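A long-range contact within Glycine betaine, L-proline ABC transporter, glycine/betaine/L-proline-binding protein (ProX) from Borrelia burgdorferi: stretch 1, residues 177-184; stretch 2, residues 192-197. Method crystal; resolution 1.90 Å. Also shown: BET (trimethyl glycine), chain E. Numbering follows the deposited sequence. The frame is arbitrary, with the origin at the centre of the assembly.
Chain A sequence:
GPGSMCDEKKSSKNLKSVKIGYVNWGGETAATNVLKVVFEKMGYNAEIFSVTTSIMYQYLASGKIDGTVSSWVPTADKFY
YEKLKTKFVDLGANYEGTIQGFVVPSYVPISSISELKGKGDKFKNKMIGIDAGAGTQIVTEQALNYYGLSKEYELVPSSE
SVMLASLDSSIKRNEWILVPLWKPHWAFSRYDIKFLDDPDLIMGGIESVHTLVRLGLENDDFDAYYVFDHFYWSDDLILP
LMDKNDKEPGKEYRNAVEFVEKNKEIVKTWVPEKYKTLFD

Stretch 1 177-184: ILVPLWKP
Stretch 2, residues 192-197: DIKFLD

Two extended segments of one chain cross here almost at right angles. Strand 179-183 and the short strand that includes residues 193-195 run at 87° to each other, with a signed crossing angle of -87° and a closest axial approach of 8.7 Å. No hydrogen bond joins the stretches; side chains span the gap, and the contact buries 232 Å² in all. Two CA pairs set the register: Leu181 CA to Phe195 CA at 8.1 Å and Leu178 CA to Leu196 CA at 9.8 Å. Backbone angles stay in the beta region, such as -136/180 at Leu181 and -77/143 at Phe195, and a cis peptide bond precedes Pro184.

Aliphatic packing makes two separate touches. The CA-to-CB bonds of Ile193 and Leu196 both point toward the first stretch. Ile193 has chi1 p and chi2 t, and its CD1 lies 3.9 Å from CD1 of Leu181, whose chi1 sits between wells at -113° with chi2 t. Leu196 (m, t) brings CD1 to 4.2 Å from CD1 of Leu178. Leu178 leaves its backbone sideways, but its t, p rotamer carries the end nearer. Both pairs are buried methyl contacts, favoured by exclusion of water.

Phe195 has the largest covered area of any residue here, 81 Å². It starts sideways, and chi1 -74° with chi2 -69° swings its ring nearer, so that the ring edge meets three consecutive residues. Phe195 CE1 is 3.6 Å from Leu181 O, placing the electropositive rim of the ring by a carbonyl; Phe195 CZ is 4.0 Å from Trp182 CA; Phe195 CE2 is 3.9 Å from Lys183 CG. Lys183 (m, t, t, t) thus contributes the aliphatic part of its chain.

The CA-to-CB bond of Trp182 points away from the second stretch (chi1 55°, chi2 87°). One indole face receives the trimethyl glycine, where Trp182 CD2 lies 3.5 Å from BET C2, a cation-pi-like arrangement suited to a betaine-binding protein.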

# COMPACT_ATOMS: atom_id res chain seq x y z
N ILE A 177 15.24 15.58 -6.74
CA ILE A 177 13.80 15.42 -6.66
C ILE A 177 13.53 14.92 -5.24
O ILE A 177 14.35 14.16 -4.65
CB ILE A 177 13.24 14.43 -7.75
CG1 ILE A 177 11.71 14.49 -7.82
CG2 ILE A 177 13.71 12.99 -7.50
CD1 ILE A 177 11.04 13.62 -8.88
N LEU A 178 12.40 15.38 -4.70
CA LEU A 178 11.84 14.95 -3.42
C LEU A 178 10.47 14.30 -3.67
O LEU A 178 9.58 14.92 -4.32
CB LEU A 178 11.69 16.17 -2.52
CG LEU A 178 11.09 15.98 -1.13
CD1 LEU A 178 11.94 15.07 -0.26
CD2 LEU A 178 10.90 17.35 -0.50
N VAL A 179 10.28 13.07 -3.17
CA VAL A 179 9.00 12.33 -3.31
C VAL A 179 8.64 11.67 -1.96
O VAL A 179 9.56 11.40 -1.18
CB VAL A 179 9.09 11.22 -4.40
CG1 VAL A 179 9.32 11.81 -5.81
CG2 VAL A 179 10.10 10.14 -4.04
N PRO A 180 7.34 11.40 -1.71
CA PRO A 180 7.04 10.54 -0.61
C PRO A 180 7.14 9.11 -1.19
O PRO A 180 6.69 8.87 -2.33
CB PRO A 180 5.61 10.94 -0.22
CG PRO A 180 5.00 11.44 -1.50
CD PRO A 180 6.12 12.00 -2.32
N LEU A 181 7.86 8.24 -0.52
CA LEU A 181 7.96 6.83 -0.96
C LEU A 181 7.82 5.96 0.29
O LEU A 181 7.63 6.46 1.39
CB LEU A 181 9.25 6.52 -1.74
CG LEU A 181 9.00 6.18 -3.22
CD1 LEU A 181 10.29 6.07 -4.01
CD2 LEU A 181 8.18 4.88 -3.36
N TRP A 182 7.88 4.65 0.11
CA TRP A 182 7.58 3.76 1.20
C TRP A 182 8.23 2.47 0.90
O TRP A 182 8.65 2.22 -0.27
CB TRP A 182 6.04 3.59 1.38
CG TRP A 182 5.35 3.12 0.11
CD1 TRP A 182 5.15 1.82 -0.35
CD2 TRP A 182 4.82 3.99 -0.93
NE1 TRP A 182 4.49 1.82 -1.57
CE2 TRP A 182 4.29 3.12 -1.98
CE3 TRP A 182 4.72 5.39 -1.07
CZ2 TRP A 182 3.68 3.63 -3.12
CZ3 TRP A 182 4.12 5.90 -2.23
CH2 TRP A 182 3.60 5.04 -3.23
N LYS A 183 8.36 1.65 1.95
CA LYS A 183 8.71 0.25 1.78
C LYS A 183 7.53 -0.55 2.31
O LYS A 183 6.87 -0.15 3.29
CB LYS A 183 10.02 -0.14 2.53
CG LYS A 183 11.26 0.57 2.02
CD LYS A 183 12.52 0.13 2.78
CE LYS A 183 13.80 0.52 2.02
NZ LYS A 183 15.00 0.38 2.92
N PRO A 184 7.26 -1.71 1.68
CA PRO A 184 8.03 -2.40 0.66
C PRO A 184 7.83 -1.78 -0.72
O PRO A 184 6.70 -1.50 -1.11
CB PRO A 184 7.45 -3.84 0.67
CG PRO A 184 6.03 -3.64 1.13
CD PRO A 184 6.08 -2.47 2.12
N ASP A 192 19.07 4.06 -6.59
CA ASP A 192 19.87 4.38 -5.43
C ASP A 192 19.22 5.61 -4.79
O ASP A 192 19.49 6.74 -5.16
CB ASP A 192 21.32 4.64 -5.86
CG ASP A 192 22.23 4.79 -4.69
OD1 ASP A 192 21.78 4.63 -3.54
OD2 ASP A 192 23.41 5.08 -4.92
N ILE A 193 18.34 5.35 -3.82
CA ILE A 193 17.54 6.37 -3.18
C ILE A 193 17.58 6.17 -1.65
O ILE A 193 17.93 5.09 -1.19
CB ILE A 193 16.07 6.29 -3.66
CG1 ILE A 193 15.51 4.84 -3.60
CG2 ILE A 193 15.96 6.87 -5.07
CD1 ILE A 193 13.99 4.75 -3.79
N LYS A 194 17.17 7.18 -0.88
CA LYS A 194 17.29 7.10 0.58
C LYS A 194 16.12 7.85 1.21
O LYS A 194 15.63 8.84 0.65
CB LYS A 194 18.63 7.68 1.08
CG LYS A 194 18.86 9.16 0.70
CD LYS A 194 20.25 9.65 1.12
CE LYS A 194 20.49 11.09 0.74
NZ LYS A 194 21.91 11.45 1.04
N PHE A 195 15.70 7.38 2.38
CA PHE A 195 14.82 8.17 3.23
C PHE A 195 15.60 9.24 3.94
O PHE A 195 16.75 9.02 4.31
CB PHE A 195 14.17 7.30 4.31
CG PHE A 195 13.09 6.38 3.82
CD1 PHE A 195 11.88 6.88 3.38
CD2 PHE A 195 13.25 4.97 3.88
CE1 PHE A 195 10.83 6.02 3.00
CE2 PHE A 195 12.22 4.11 3.47
CZ PHE A 195 11.02 4.63 3.03
N LEU A 196 14.98 10.39 4.10
CA LEU A 196 15.53 11.43 4.96
C LEU A 196 15.11 11.15 6.40
O LEU A 196 14.01 10.63 6.66
CB LEU A 196 15.01 12.81 4.50
CG LEU A 196 15.37 13.29 3.09
CD1 LEU A 196 14.77 14.68 2.86
CD2 LEU A 196 16.89 13.37 2.87
N ASP A 197 15.97 11.52 7.33
CA ASP A 197 15.66 11.41 8.76
C ASP A 197 14.43 12.26 9.13
O ASP A 197 14.24 13.33 8.60
CB ASP A 197 16.88 11.84 9.62
CG ASP A 197 18.05 10.84 9.53
OD1 ASP A 197 17.86 9.68 9.06
OD2 ASP A 197 19.16 11.22 9.94
N BET E . 0.80 3.52 0.34
CA BET E . -0.38 3.27 1.20
C BET E . -0.57 4.50 2.09
O BET E . -1.06 5.60 1.72
OXT BET E . -0.17 4.37 3.23
C1 BET E . 1.14 2.33 -0.45
C2 BET E . 1.96 3.85 1.16
C3 BET E . 0.52 4.65 -0.56